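Local atomic coordinates of cell cycle serine/threonine-protein kinase CDC5/MSD2 (Saccharomyces cerevisiae, PDB entry 6MF4), a protein that phosphorylates proteins such as SCC1 and NET1 on serine or threonine and is required for mitotic exit, its polo-box domain recognising substrates. Residues N51-E56 and L200-R205. Sequence-based numbering, arbitrary orientation.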
loop_
_atom_site.group_PDB
_atom_site.type_symbol
_atom_site.label_atom_id
_atom_site.label_comp_id
_atom_site.label_asym_id
_atom_site.label_seq_id
_atom_site.Cartn_x
_atom_site.Cartn_y
_atom_site.Cartn_z
ATOM N N ASN A 51 -2.208 12.557 -1.703
ATOM C CA ASN A 51 -2.479 13.169 -0.406
ATOM C C ASN A 51 -1.300 14.020 0.059
ATOM O O ASN A 51 -0.140 13.675 -0.165
ATOM C CB ASN A 51 -2.817 12.113 0.649
ATOM C CG ASN A 51 -1.734 11.065 0.806
ATOM O OD1 ASN A 51 -1.327 10.425 -0.163
ATOM N ND2 ASN A 51 -1.272 10.876 2.038
ATOM N N VAL A 52 -1.612 15.144 0.696
ATOM C CA VAL A 52 -0.588 16.063 1.179
ATOM C C VAL A 52 0.025 15.558 2.477
ATOM O O VAL A 52 -0.678 15.310 3.452
ATOM C CB VAL A 52 -1.155 17.479 1.414
ATOM C CG1 VAL A 52 -0.049 18.429 1.879
ATOM C CG2 VAL A 52 -1.814 18.008 0.150
ATOM N N ILE A 53 1.347 15.421 2.476
ATOM C CA ILE A 53 2.092 15.015 3.661
ATOM C C ILE A 53 2.810 16.248 4.202
ATOM O O ILE A 53 3.622 16.853 3.501
ATOM C CB ILE A 53 3.116 13.898 3.344
ATOM C CG1 ILE A 53 2.437 12.711 2.633
ATOM C CG2 ILE A 53 3.853 13.461 4.617
ATOM C CD1 ILE A 53 2.070 11.545 3.522
ATOM N N LYS A 54 2.510 16.619 5.443
ATOM C CA LYS A 54 3.024 17.861 6.021
ATOM C C LYS A 54 4.296 17.638 6.840
ATOM O O LYS A 54 4.931 18.594 7.289
ATOM C CB LYS A 54 1.957 18.509 6.886
ATOM N N SER A 55 4.659 16.374 7.024
ATOM C CA SER A 55 5.764 15.995 7.896
ATOM C C SER A 55 6.991 15.601 7.080
ATOM O O SER A 55 6.919 14.705 6.242
ATOM C CB SER A 55 5.325 14.842 8.800
ATOM O OG SER A 55 6.330 14.493 9.726
ATOM N N GLU A 56 8.111 16.274 7.323
ATOM C CA GLU A 56 9.347 15.988 6.601
ATOM C C GLU A 56 9.870 14.607 6.965
ATOM O O GLU A 56 10.399 13.886 6.123
ATOM C CB GLU A 56 10.411 17.046 6.901
ATOM C CG GLU A 56 10.137 18.400 6.261
ATOM N N LEU A 200 -2.709 2.947 5.005
ATOM C CA LEU A 200 -2.243 3.601 3.790
ATOM C C LEU A 200 -1.521 4.899 4.127
ATOM O O LEU A 200 -2.115 5.813 4.686
ATOM C CB LEU A 200 -3.421 3.881 2.861
ATOM C CG LEU A 200 -3.120 4.602 1.549
ATOM C CD1 LEU A 200 -2.267 3.716 0.666
ATOM C CD2 LEU A 200 -4.419 4.984 0.855
ATOM N N ARG A 201 -0.240 4.978 3.789
ATOM C CA ARG A 201 0.545 6.174 4.076
ATOM C C ARG A 201 0.397 7.226 2.986
ATOM O O ARG A 201 0.303 8.420 3.270
ATOM C CB ARG A 201 2.019 5.832 4.223
ATOM C CG ARG A 201 2.373 5.010 5.439
ATOM C CD ARG A 201 3.802 4.511 5.291
ATOM N NE ARG A 201 4.414 4.218 6.573
ATOM C CZ ARG A 201 5.621 3.687 6.721
ATOM N NH1 ARG A 201 6.356 3.372 5.661
ATOM N NH2 ARG A 201 6.086 3.459 7.939
ATOM N N ARG A 202 0.410 6.781 1.736
ATOM C CA ARG A 202 0.333 7.698 0.609
ATOM C C ARG A 202 -0.273 6.998 -0.593
ATOM O O ARG A 202 0.003 5.824 -0.842
ATOM C CB ARG A 202 1.721 8.250 0.263
ATOM C CG ARG A 202 1.730 9.260 -0.886
ATOM C CD ARG A 202 3.032 10.049 -0.945
ATOM N NE ARG A 202 4.191 9.202 -1.201
ATOM C CZ ARG A 202 5.453 9.601 -1.086
ATOM N NH1 ARG A 202 5.731 10.842 -0.702
ATOM N NH2 ARG A 202 6.443 8.752 -1.335
ATOM N N TYR A 203 -1.129 7.717 -1.309
ATOM C CA TYR A 203 -1.615 7.258 -2.602
ATOM C C TYR A 203 -1.288 8.309 -3.648
ATOM O O TYR A 203 -1.193 9.495 -3.336
ATOM C CB TYR A 203 -3.115 6.987 -2.576
ATOM C CG TYR A 203 -3.953 8.236 -2.444
ATOM C CD1 TYR A 203 -4.328 8.969 -3.565
ATOM C CD2 TYR A 203 -4.367 8.685 -1.200
ATOM C CE1 TYR A 203 -5.088 10.112 -3.448
ATOM C CE2 TYR A 203 -5.133 9.827 -1.074
ATOM C CZ TYR A 203 -5.490 10.535 -2.202
ATOM O OH TYR A 203 -6.250 11.677 -2.082
ATOM N N THR A 204 -1.103 7.863 -4.883
ATOM C CA THR A 204 -0.893 8.770 -6.000
ATOM C C THR A 204 -1.651 8.260 -7.205
ATOM O O THR A 204 -1.523 7.095 -7.585
ATOM C CB THR A 204 0.590 8.913 -6.364
ATOM O OG1 THR A 204 1.345 9.232 -5.190
ATOM C CG2 THR A 204 0.777 10.012 -7.415
ATOM N N ARG A 205 -2.444 9.144 -7.796
ATOM C CA ARG A 205 -3.192 8.827 -8.998
ATOM C C ARG A 205 -2.486 9.317 -10.247
ATOM O O ARG A 205 -2.197 10.505 -10.379
ATOM C CB ARG A 205 -4.581 9.443 -8.931
ATOM C CG ARG A 205 -5.522 8.683 -8.035
ATOM C CD ARG A 205 -6.849 8.425 -8.723
ATOM N NE ARG A 205 -7.872 9.316 -8.203
ATOM C CZ ARG A 205 -9.079 9.465 -8.730
ATOM N NH1 ARG A 205 -9.429 8.790 -9.822
ATOM N NH2 ARG A 205 -9.931 10.301 -8.161
#
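Asn51 spans the backbone of Arg202 with both polar atoms of its carboxamide. The amide N-H of Tyr203 reaches Asn51 OD1 at 2.9 Å, and Asn51 ND2 donates to the carbonyl O of Arg201 at 3.2 Å. Both bonds are fairly straight, with N-H...O angles of 158° and 154°, and the second acceptor lies close to the Asn51 amide plane. Two bonds of opposite direction thus fix the rotation of this group, and the side chain supplies a donor and an acceptor to the strand edge where strand 49-50 has ended. Asn51 CG sits between its own backbone N and carbonyl carbon (chi1 57°), which sets CG near Arg202 CA; OD1 lies 3.3 Å from Arg202 CA. An alanine here would probably leave the N-H of Tyr203 and the carbonyl of Arg201 without these partners and loosen the loop against the strand.

Tyr203 lays its ring against Asn51: Asn51 CB lies 3.7 Å from Tyr203 CE2, while Asn51 N stands over one face, toward the rim. That buried N has no hydrogen-bonding partner. Ile53 brings CD1 to 3.6 Å from the carbonyl O of Arg201, and its CG1 only grazes Arg202 CD. The guanidinium of Arg202 serves a different strand, in a salt bridge with Glu213.

Arg201 and Arg202 form a classic beta bulge opposite Glu213 of strand 209-214. Ile53 also packs on Leu59 and Leu62 of helix 56-82, at whose N-cap Ser55 makes a weak hydrogen bond to Ser58 N, whereas Tyr203 stacks with Phe111 and, like Asn51, touches Leu123 of the first polo box. Helix 56-82 corresponds to the Polo cap, and its leading loop is thereby joined to the first strand of the second polo box, whose antiparallel sheet strand 49-50 extends.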